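Local atomic coordinates of 2-oxoglutarate carboxylase small subunit (Hydrogenobacter thermophilus, PDB entry 7KCT), a protein that belongs to the biotin carboxylase family and, with its ATP-grasp domain, serves as the small (beta) subunit of a carboxylase. Residues 77-82 against 104-109; 123-128 against 143-148; 245-250 against 428-433. All coordinates share one frame; numbering follows the deposited sequence.

Contact 1: 77-82 against 104-109; sequences LALEVG and EEKGIT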
loop_
_atom_site.group_PDB
_atom_site.type_symbol
_atom_site.label_atom_id
_atom_site.label_comp_id
_atom_site.label_asym_id
_atom_site.label_seq_id
_atom_site.Cartn_x
_atom_site.Cartn_y
_atom_site.Cartn_z
ATOM N N LEU A 77 30.395 17.036 3.117
ATOM C CA LEU A 77 29.590 17.096 1.885
ATOM C C LEU A 77 28.313 17.875 2.114
ATOM O O LEU A 77 27.899 18.670 1.267
ATOM C CB LEU A 77 29.242 15.702 1.364
ATOM C CG LEU A 77 28.299 15.551 0.173
ATOM C CD1 LEU A 77 28.985 16.070 -1.082
ATOM C CD2 LEU A 77 27.924 14.068 0.044
ATOM N N ALA A 78 27.663 17.642 3.252
ATOM C CA ALA A 78 26.448 18.355 3.575
ATOM C C ALA A 78 26.697 19.852 3.581
ATOM O O ALA A 78 25.896 20.624 3.045
ATOM C CB ALA A 78 25.918 17.911 4.946
ATOM N N LEU A 79 27.825 20.281 4.147
ATOM C CA LEU A 79 28.165 21.699 4.094
ATOM C C LEU A 79 28.378 22.195 2.655
ATOM O O LEU A 79 27.908 23.282 2.298
ATOM C CB LEU A 79 29.402 21.973 4.947
ATOM C CG LEU A 79 29.282 21.848 6.468
ATOM C CD1 LEU A 79 30.690 22.010 7.100
ATOM C CD2 LEU A 79 28.279 22.867 6.987
ATOM N N GLU A 80 29.096 21.428 1.831
ATOM C CA GLU A 80 29.420 21.851 0.457
ATOM C C GLU A 80 28.179 22.038 -0.417
ATOM O O GLU A 80 28.174 22.878 -1.330
ATOM C CB GLU A 80 30.357 20.816 -0.214
ATOM C CG GLU A 80 31.762 20.693 0.441
ATOM C CD GLU A 80 32.459 19.327 0.225
ATOM O OE1 GLU A 80 31.932 18.435 -0.483
ATOM O OE2 GLU A 80 33.559 19.140 0.800
ATOM N N VAL A 81 27.147 21.209 -0.238
ATOM C CA VAL A 81 25.954 21.316 -1.081
ATOM C C VAL A 81 24.842 22.122 -0.436
ATOM O O VAL A 81 23.761 22.245 -1.015
ATOM C CB VAL A 81 25.427 19.926 -1.496
ATOM C CG1 VAL A 81 26.547 19.084 -2.103
ATOM C CG2 VAL A 81 24.797 19.200 -0.344
ATOM N N GLY A 82 25.067 22.667 0.746
ATOM C CA GLY A 82 24.042 23.412 1.443
ATOM C C GLY A 82 22.894 22.614 2.041
ATOM O O GLY A 82 21.802 23.164 2.200
ATOM N N GLU A 104 26.475 18.839 15.032
ATOM C CA GLU A 104 26.235 20.023 15.848
ATOM C C GLU A 104 27.387 21.015 15.730
ATOM O O GLU A 104 27.172 22.211 15.556
ATOM C CB GLU A 104 26.026 19.634 17.318
ATOM C CG GLU A 104 25.830 20.824 18.249
ATOM C CD GLU A 104 25.549 20.398 19.697
ATOM O OE1 GLU A 104 24.372 20.425 20.116
ATOM O OE2 GLU A 104 26.505 20.081 20.423
ATOM N N GLU A 105 28.619 20.552 15.833
ATOM C CA GLU A 105 29.730 21.496 15.777
ATOM C C GLU A 105 29.786 22.256 14.459
ATOM O O GLU A 105 30.245 23.401 14.425
ATOM C CB GLU A 105 31.037 20.767 16.017
ATOM C CG GLU A 105 31.122 20.172 17.441
ATOM N N LYS A 106 29.312 21.650 13.374
ATOM C CA LYS A 106 29.389 22.247 12.055
ATOM C C LYS A 106 28.131 22.983 11.669
ATOM O O LYS A 106 28.047 23.462 10.540
ATOM C CB LYS A 106 29.692 21.177 11.010
ATOM C CG LYS A 106 30.998 20.461 11.248
ATOM C CD LYS A 106 32.183 21.384 11.164
ATOM C CE LYS A 106 33.433 20.599 10.824
ATOM N NZ LYS A 106 34.646 21.447 10.876
ATOM N N GLY A 107 27.136 23.042 12.551
ATOM C CA GLY A 107 25.912 23.737 12.250
ATOM C C GLY A 107 24.929 22.978 11.390
ATOM O O GLY A 107 24.041 23.599 10.788
ATOM N N ILE A 108 25.041 21.656 11.331
ATOM C CA ILE A 108 24.120 20.794 10.576
ATOM C C ILE A 108 23.181 20.132 11.569
ATOM O O ILE A 108 23.630 19.632 12.605
ATOM C CB ILE A 108 24.890 19.720 9.788
ATOM C CG1 ILE A 108 25.882 20.357 8.829
ATOM C CG2 ILE A 108 23.945 18.784 9.008
ATOM C CD1 ILE A 108 25.234 21.143 7.744
ATOM N N THR A 109 21.888 20.099 11.266
ATOM C CA THR A 109 20.940 19.467 12.188
ATOM C C THR A 109 20.942 17.935 11.981
ATOM O O THR A 109 20.620 17.428 10.891
ATOM C CB THR A 109 19.536 20.056 12.006
ATOM O OG1 THR A 109 19.538 21.466 12.271
ATOM C CG2 THR A 109 18.513 19.448 12.962
#

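Contact 2: 123-128 against 143-148; sequences DKARSK and DGILKD. With ADP (adenosine-5'-diphosphate), chain C; BCT (bicarbonate ion), chain F.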
loop_
_atom_site.group_PDB
_atom_site.type_symbol
_atom_site.label_atom_id
_atom_site.label_comp_id
_atom_site.label_asym_id
_atom_site.label_seq_id
_atom_site.Cartn_x
_atom_site.Cartn_y
_atom_site.Cartn_z
ATOM N N ASP A 123 25.595 2.096 25.788
ATOM C CA ASP A 123 26.130 0.952 26.493
ATOM C C ASP A 123 24.958 0.316 27.213
ATOM O O ASP A 123 24.232 1.008 27.927
ATOM C CB ASP A 123 27.231 1.399 27.446
ATOM C CG ASP A 123 27.697 0.293 28.351
ATOM O OD1 ASP A 123 27.051 0.105 29.412
ATOM O OD2 ASP A 123 28.682 -0.407 28.000
ATOM N N LYS A 124 24.751 -0.989 26.993
ATOM C CA LYS A 124 23.550 -1.633 27.535
ATOM C C LYS A 124 23.551 -1.628 29.063
ATOM O O LYS A 124 22.506 -1.446 29.685
ATOM C CB LYS A 124 23.412 -3.082 27.027
ATOM C CG LYS A 124 23.058 -3.265 25.517
ATOM C CD LYS A 124 22.408 -4.673 25.223
ATOM C CE LYS A 124 22.481 -5.041 23.735
ATOM N NZ LYS A 124 23.261 -6.303 23.441
ATOM N N ALA A 125 24.700 -1.909 29.674
ATOM C CA ALA A 125 24.786 -1.950 31.136
ATOM C C ALA A 125 24.387 -0.617 31.752
ATOM O O ALA A 125 23.520 -0.550 32.632
ATOM C CB ALA A 125 26.200 -2.333 31.566
ATOM N N ARG A 126 25.034 0.461 31.321
ATOM C CA ARG A 126 24.611 1.782 31.776
ATOM C C ARG A 126 23.142 2.037 31.484
ATOM O O ARG A 126 22.433 2.600 32.322
ATOM C CB ARG A 126 25.490 2.848 31.119
ATOM C CG ARG A 126 25.092 4.277 31.408
ATOM C CD ARG A 126 26.193 5.193 31.003
ATOM N NE ARG A 126 26.482 5.252 29.567
ATOM C CZ ARG A 126 27.589 4.802 28.983
ATOM N NH1 ARG A 126 28.543 4.216 29.687
ATOM N NH2 ARG A 126 27.753 4.967 27.668
ATOM N N SER A 127 22.651 1.656 30.289
ATOM C CA SER A 127 21.240 1.926 29.982
ATOM C C SER A 127 20.287 1.253 30.971
ATOM O O SER A 127 19.231 1.806 31.290
ATOM C CB SER A 127 20.843 1.447 28.569
ATOM O OG SER A 127 21.878 1.621 27.633
ATOM N N LYS A 128 20.553 0.001 31.343
ATOM C CA LYS A 128 19.711 -0.652 32.355
ATOM C C LYS A 128 19.721 0.116 33.680
ATOM O O LYS A 128 18.679 0.286 34.334
ATOM C CB LYS A 128 20.207 -2.080 32.616
ATOM C CG LYS A 128 20.075 -3.056 31.476
ATOM C CD LYS A 128 20.757 -4.375 31.809
ATOM C CE LYS A 128 19.848 -5.303 32.598
ATOM N NZ LYS A 128 20.589 -6.558 32.941
ATOM N N ASP A 143 25.447 -5.792 38.069
ATOM C CA ASP A 143 25.255 -4.350 38.215
ATOM C C ASP A 143 26.415 -3.755 37.440
ATOM O O ASP A 143 27.517 -3.596 37.962
ATOM C CB ASP A 143 25.244 -3.931 39.677
ATOM N N GLY A 144 26.197 -3.529 36.157
ATOM C CA GLY A 144 27.253 -3.049 35.304
ATOM C C GLY A 144 28.030 -4.145 34.589
ATOM O O GLY A 144 27.730 -5.345 34.631
ATOM N N ILE A 145 29.071 -3.683 33.898
ATOM C CA ILE A 145 29.938 -4.559 33.143
ATOM C C ILE A 145 30.674 -5.508 34.075
ATOM O O ILE A 145 30.819 -5.261 35.273
ATOM C CB ILE A 145 30.913 -3.679 32.347
ATOM C CG1 ILE A 145 30.139 -2.930 31.262
ATOM C CG2 ILE A 145 32.020 -4.502 31.752
ATOM C CD1 ILE A 145 30.871 -1.706 30.733
ATOM N N LEU A 146 31.146 -6.615 33.504
ATOM C CA LEU A 146 31.911 -7.616 34.239
ATOM C C LEU A 146 33.406 -7.304 34.165
ATOM O O LEU A 146 33.938 -7.059 33.079
ATOM C CB LEU A 146 31.638 -9.014 33.678
ATOM C CG LEU A 146 30.202 -9.554 33.641
ATOM C CD1 LEU A 146 30.133 -10.755 32.682
ATOM C CD2 LEU A 146 29.741 -9.958 35.035
ATOM N N LYS A 147 34.080 -7.350 35.322
ATOM C CA LYS A 147 35.511 -7.049 35.388
ATOM C C LYS A 147 36.357 -8.167 34.789
ATOM O O LYS A 147 37.414 -7.889 34.210
ATOM C CB LYS A 147 35.929 -6.752 36.846
ATOM N N ASP A 148 35.927 -9.417 34.914
ATOM C CA ASP A 148 36.687 -10.557 34.430
ATOM C C ASP A 148 35.775 -11.773 34.500
ATOM O O ASP A 148 34.677 -11.705 35.059
ATOM C CB ASP A 148 37.897 -10.770 35.370
ATOM C CG ASP A 148 37.436 -11.011 36.833
ATOM O OD1 ASP A 148 36.213 -10.929 37.099
ATOM O OD2 ASP A 148 38.238 -11.256 37.765
HETATM P PB ADP C . 20.894 -6.490 20.082
HETATM O O1B ADP C . 21.874 -7.243 19.252
HETATM O O2B ADP C . 19.426 -6.307 19.793
HETATM O O3B ADP C . 21.470 -5.282 20.795
HETATM P PA ADP C . 19.473 -7.230 22.392
HETATM O O1A ADP C . 18.196 -6.547 22.056
HETATM O O2A ADP C . 19.905 -7.221 23.850
HETATM O O3A ADP C . 20.771 -7.540 21.572
HETATM O "O5'" ADP C . 18.725 -8.948 22.502
HETATM C "C5'" ADP C . 18.903 -9.752 21.280
HETATM C "C4'" ADP C . 17.807 -10.740 21.351
HETATM O "O4'" ADP C . 18.324 -11.746 22.252
HETATM C "C3'" ADP C . 16.566 -10.189 21.947
HETATM O "O3'" ADP C . 15.638 -9.818 20.922
HETATM C "C2'" ADP C . 16.037 -11.475 22.579
HETATM O "O2'" ADP C . 15.543 -12.429 21.563
HETATM C "C1'" ADP C . 17.267 -12.145 23.121
HETATM N N9 ADP C . 17.542 -11.732 24.519
HETATM C C8 ADP C . 18.174 -10.579 25.002
HETATM N N7 ADP C . 18.256 -10.595 26.358
HETATM C C5 ADP C . 17.624 -11.778 26.746
HETATM C C6 ADP C . 17.381 -12.363 28.015
HETATM N N6 ADP C . 17.784 -11.722 29.144
HETATM N N1 ADP C . 16.706 -13.534 28.131
HETATM C C2 ADP C . 16.357 -14.101 26.950
HETATM N N3 ADP C . 16.529 -13.677 25.686
HETATM C C4 ADP C . 17.182 -12.490 25.618
HETATM C C BCT F . 30.902 3.395 27.431
HETATM O O1 BCT F . 30.622 4.229 26.535
HETATM O O2 BCT F . 30.280 2.883 28.369
HETATM O O3 BCT F . 32.241 2.888 27.287
#

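Contact 3: 245-250 against 428-433; sequences KLVEIA and PLLINI. With ADP (adenosine-5'-diphosphate), chain D.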
loop_
_atom_site.group_PDB
_atom_site.type_symbol
_atom_site.label_atom_id
_atom_site.label_comp_id
_atom_site.label_asym_id
_atom_site.label_seq_id
_atom_site.Cartn_x
_atom_site.Cartn_y
_atom_site.Cartn_z
ATOM N N LYS A 245 15.457 -9.811 13.943
ATOM C CA LYS A 245 14.039 -9.981 13.702
ATOM C C LYS A 245 13.757 -10.363 12.255
ATOM O O LYS A 245 14.503 -10.026 11.334
ATOM C CB LYS A 245 13.304 -8.709 14.086
ATOM C CG LYS A 245 13.583 -8.330 15.541
ATOM C CD LYS A 245 13.394 -6.850 15.790
ATOM C CE LYS A 245 13.946 -6.442 17.151
ATOM N NZ LYS A 245 14.233 -4.983 17.176
ATOM N N LEU A 246 12.700 -11.130 12.079
ATOM C CA LEU A 246 12.216 -11.558 10.771
ATOM C C LEU A 246 10.765 -11.203 10.550
ATOM O O LEU A 246 10.376 -10.818 9.433
ATOM C CB LEU A 246 12.385 -13.068 10.635
ATOM C CG LEU A 246 12.197 -13.796 9.323
ATOM C CD1 LEU A 246 13.240 -13.330 8.347
ATOM C CD2 LEU A 246 12.300 -15.316 9.653
ATOM N N VAL A 247 9.952 -11.321 11.591
ATOM C CA VAL A 247 8.538 -11.017 11.532
ATOM C C VAL A 247 8.176 -10.155 12.728
ATOM O O VAL A 247 8.478 -10.498 13.871
ATOM C CB VAL A 247 7.676 -12.294 11.532
ATOM C CG1 VAL A 247 6.193 -11.883 11.570
ATOM C CG2 VAL A 247 8.026 -13.226 10.324
ATOM N N GLU A 248 7.445 -9.110 12.475
ATOM C CA GLU A 248 7.048 -8.173 13.511
ATOM C C GLU A 248 5.568 -7.876 13.412
ATOM O O GLU A 248 5.024 -7.718 12.312
ATOM C CB GLU A 248 7.885 -6.871 13.354
ATOM C CG GLU A 248 9.394 -7.085 13.350
ATOM C CD GLU A 248 10.053 -6.976 11.962
ATOM O OE1 GLU A 248 9.358 -6.851 10.919
ATOM O OE2 GLU A 248 11.303 -6.967 11.934
ATOM N N ILE A 249 4.896 -7.770 14.569
ATOM C CA ILE A 249 3.481 -7.451 14.567
ATOM C C ILE A 249 3.199 -6.306 15.531
ATOM O O ILE A 249 3.891 -6.114 16.529
ATOM C CB ILE A 249 2.591 -8.667 14.932
ATOM C CG1 ILE A 249 2.752 -9.005 16.405
ATOM C CG2 ILE A 249 3.003 -9.941 14.143
ATOM C CD1 ILE A 249 1.802 -10.103 16.964
ATOM N N ALA A 250 2.078 -5.638 15.298
ATOM C CA ALA A 250 1.614 -4.560 16.158
ATOM C C ALA A 250 0.095 -4.566 16.162
ATOM O O ALA A 250 -0.527 -4.819 15.112
ATOM C CB ALA A 250 2.120 -3.171 15.712
ATOM N N PRO A 428 9.510 -18.281 0.850
ATOM C CA PRO A 428 8.842 -19.570 1.125
ATOM C C PRO A 428 8.747 -19.892 2.628
ATOM O O PRO A 428 7.721 -20.412 3.096
ATOM C CB PRO A 428 9.701 -20.592 0.378
ATOM C CG PRO A 428 10.498 -19.778 -0.674
ATOM C CD PRO A 428 10.664 -18.409 -0.060
ATOM N N LEU A 429 9.797 -19.603 3.398
ATOM C CA LEU A 429 9.700 -19.794 4.851
ATOM C C LEU A 429 8.603 -18.931 5.439
ATOM O O LEU A 429 7.850 -19.372 6.306
ATOM C CB LEU A 429 11.044 -19.478 5.509
ATOM C CG LEU A 429 11.057 -19.359 7.027
ATOM C CD1 LEU A 429 11.166 -20.767 7.618
ATOM C CD2 LEU A 429 12.194 -18.481 7.473
ATOM N N LEU A 430 8.524 -17.664 5.020
ATOM C CA LEU A 430 7.521 -16.785 5.595
ATOM C C LEU A 430 6.110 -17.271 5.294
ATOM O O LEU A 430 5.193 -17.125 6.131
ATOM C CB LEU A 430 7.744 -15.363 5.082
ATOM C CG LEU A 430 9.091 -14.749 5.498
ATOM C CD1 LEU A 430 9.393 -13.517 4.680
ATOM C CD2 LEU A 430 9.094 -14.414 7.006
ATOM N N ILE A 431 5.898 -17.823 4.099
ATOM C CA ILE A 431 4.577 -18.358 3.765
ATOM C C ILE A 431 4.191 -19.450 4.755
ATOM O O ILE A 431 3.042 -19.521 5.227
ATOM C CB ILE A 431 4.567 -18.875 2.312
ATOM C CG1 ILE A 431 4.646 -17.708 1.317
ATOM C CG2 ILE A 431 3.342 -19.717 2.050
ATOM C CD1 ILE A 431 5.017 -18.125 -0.116
ATOM N N ASN A 432 5.148 -20.321 5.084
ATOM C CA ASN A 432 4.848 -21.440 5.984
ATOM C C ASN A 432 4.541 -20.957 7.398
ATOM O O ASN A 432 3.744 -21.571 8.107
ATOM C CB ASN A 432 6.013 -22.437 6.002
ATOM C CG ASN A 432 6.040 -23.350 4.779
ATOM O OD1 ASN A 432 5.052 -23.500 4.092
ATOM N ND2 ASN A 432 7.171 -23.957 4.520
ATOM N N ILE A 433 5.222 -19.904 7.860
ATOM C CA ILE A 433 4.885 -19.319 9.155
ATOM C C ILE A 433 3.438 -18.845 9.165
ATOM O O ILE A 433 2.670 -19.137 10.097
ATOM C CB ILE A 433 5.876 -18.187 9.492
ATOM C CG1 ILE A 433 7.309 -18.737 9.555
ATOM C CG2 ILE A 433 5.475 -17.521 10.776
ATOM C CD1 ILE A 433 8.408 -17.693 9.802
HETATM P PB ADP D . 16.139 -3.034 14.054
HETATM O O1B ADP D . 15.960 -1.706 13.343
HETATM O O2B ADP D . 14.974 -3.750 14.701
HETATM O O3B ADP D . 17.438 -3.204 14.776
HETATM P PA ADP D . 17.937 -4.858 12.638
HETATM O O1A ADP D . 18.305 -5.615 11.407
HETATM O O2A ADP D . 18.545 -5.131 14.002
HETATM O O3A ADP D . 16.446 -4.332 12.767
HETATM O "O5'" ADP D . 19.001 -3.242 12.255
HETATM C "C5'" ADP D . 19.239 -3.075 10.794
HETATM C "C4'" ADP D . 20.617 -2.732 10.450
HETATM O "O4'" ADP D . 21.345 -2.052 11.449
HETATM C "C3'" ADP D . 21.276 -4.208 10.202
HETATM O "O3'" ADP D . 22.118 -4.120 9.182
HETATM C "C2'" ADP D . 21.952 -4.339 11.623
HETATM O "O2'" ADP D . 23.102 -5.044 11.579
HETATM C "C1'" ADP D . 22.393 -2.850 11.754
HETATM N N9 ADP D . 22.593 -2.374 13.184
HETATM C C8 ADP D . 21.717 -2.475 14.292
HETATM N N7 ADP D . 22.237 -1.955 15.435
HETATM C C5 ADP D . 23.466 -1.465 15.049
HETATM C C6 ADP D . 24.470 -0.815 15.791
HETATM N N6 ADP D . 24.298 -0.560 17.137
HETATM N N1 ADP D . 25.635 -0.421 15.179
HETATM C C2 ADP D . 25.727 -0.744 13.834
HETATM N N3 ADP D . 24.855 -1.362 12.997
HETATM C C4 ADP D . 23.710 -1.708 13.656
#

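Contact 1: 77-82 against 104-109
Within 77-82, A78 is the first to meet 104-109, and it does so lightly: its CB points at I108 and stays 4.3 Å from I108 CD1. Both side chains also touch I86 of strand 85-87, in the parallel sheet. One residue further on, L79 makes most of the contact from the solvent side of the helix. With CG anti to its carbonyl carbon (chi1 -69°), the isobutyl group reaches across and its two methyls divide the work. CD2 lies over the end of I108, 3.6 Å from CD1 of that isoleucine, and approaches the carbonyl oxygen of K106 at the same distance. CD1 meets the K106 side chain nearly at a right angle, 4.1 Å from CB, before the lysine chain bends and carries its amino group away. At G82 the helix closes in a Schellman motif, repeated at G107 after helix 97-105. The example shows how a helix beside a Rossmann-like parallel sheet can pack on the turn that leads from the next helix into its strand. The segments meet mainly through aliphatic side chains, with one methyl also against a backbone carbonyl oxygen, so packing and the exclusion of water around A78 and I108 probably account for the contact.

Contact 2: 123-128 against 143-148
A125 and I145 carry the packing between the start of helix 124-133 and the loop 143-148. A125 CB sits against the backbone, 3.9 Å from G144 CA, and meets I145 CG1 at 4.0 Å. I145 CD1 lies beside the carboxylate of D123, 3.7 Å from OD2. D123 is the N-cap residue, and its carboxylate caps the helix: R126 N donates to D123 OD1 over 2.8 Å, almost straight at 173° and nearly end-on to the C-O bond. OD2 bonds S168 and forms a salt bridge with R202, so three partners hold the carboxylate. The R126 chain leaves with CG anti to the backbone N (chi1 175°), then bends at chi3, bringing its guanidinium back with D123 CB over one face, offset toward the rim. Its NE and NH2 also donate to the carbonyl oxygens of L120 and E119, which help to hold it in place. Bicarbonate lies at the edge of this flat group, where NH1 donates to its O2 at 2.6 Å and NH2 to its O1 at 3.2 Å. The K124 chain runs to the nucleotide instead and, bent at its last torsion, gives ADP O3A a weak bond from NZ at 3.4 Å. The capped helix start thus lies beside two bound groups: bicarbonate, probably from the crystallisation liquor, in a pocket D123 and R202 also line, and ADP in the nucleotide pocket of an ATP-grasp domain.

Contact 3: 245-250 against 428-433
L246 and V247 turn their side chains toward helix 427-435, and the contact between the segments is entirely apolar. L430 CD2 is the shared point: it lies 3.7 Å from V247 CG2 and 3.9 Å from L246 CG, so one methyl is seated against two neighbouring residues of 245-250. V247 and L430 lie side by side, pointing opposite ways, whereas the leucine pairs meet at a slant. L246 reaches L429 as well, CD2 to CD2 at 3.8 Å; both leucines hold CG anti to the backbone N (chi1 -170° for L246, 168° for L429), which carries the two CD2 methyls to each other between strand and helix. Strand 341-351 and helix 448-451 close in around this core, with C345 and I347 touching L430 and L449 touching L246.

K245 supplies the link to the nucleotide. Its extended chain delivers NZ to ADP O2B at 2.9 Å, and NZ also forms salt bridges with E218, E283 and E304. Adjoining residues of one segment therefore have contrasting tasks: a lysine engages a bound nucleotide, while the leucine and valine after it join the ATP-grasp region to the C-terminal domain through close-fitting, water-excluding hydrocarbon.

Taken together, the three contacts follow a gradient from rim to interior. Contact 1 is partly buried near the periphery, and contact 3 is fully buried; their centres are 40 Å apart, on opposite sides of the chain's centre. Both are mainly hydrocarbon, but contact 1 joins elements of one parallel sheet's domain, whereas contact 3 spans two family regions with 177 residues between its segments. Contact 2 has a largely apolar seam between its segments too, with a helix cap and anion binding beside it. Contacts 2 and 3 share no element and approach to about 11 Å between nearest atoms, yet each has a lysine engaging a different ADP molecule, a feature contact 1 lacks.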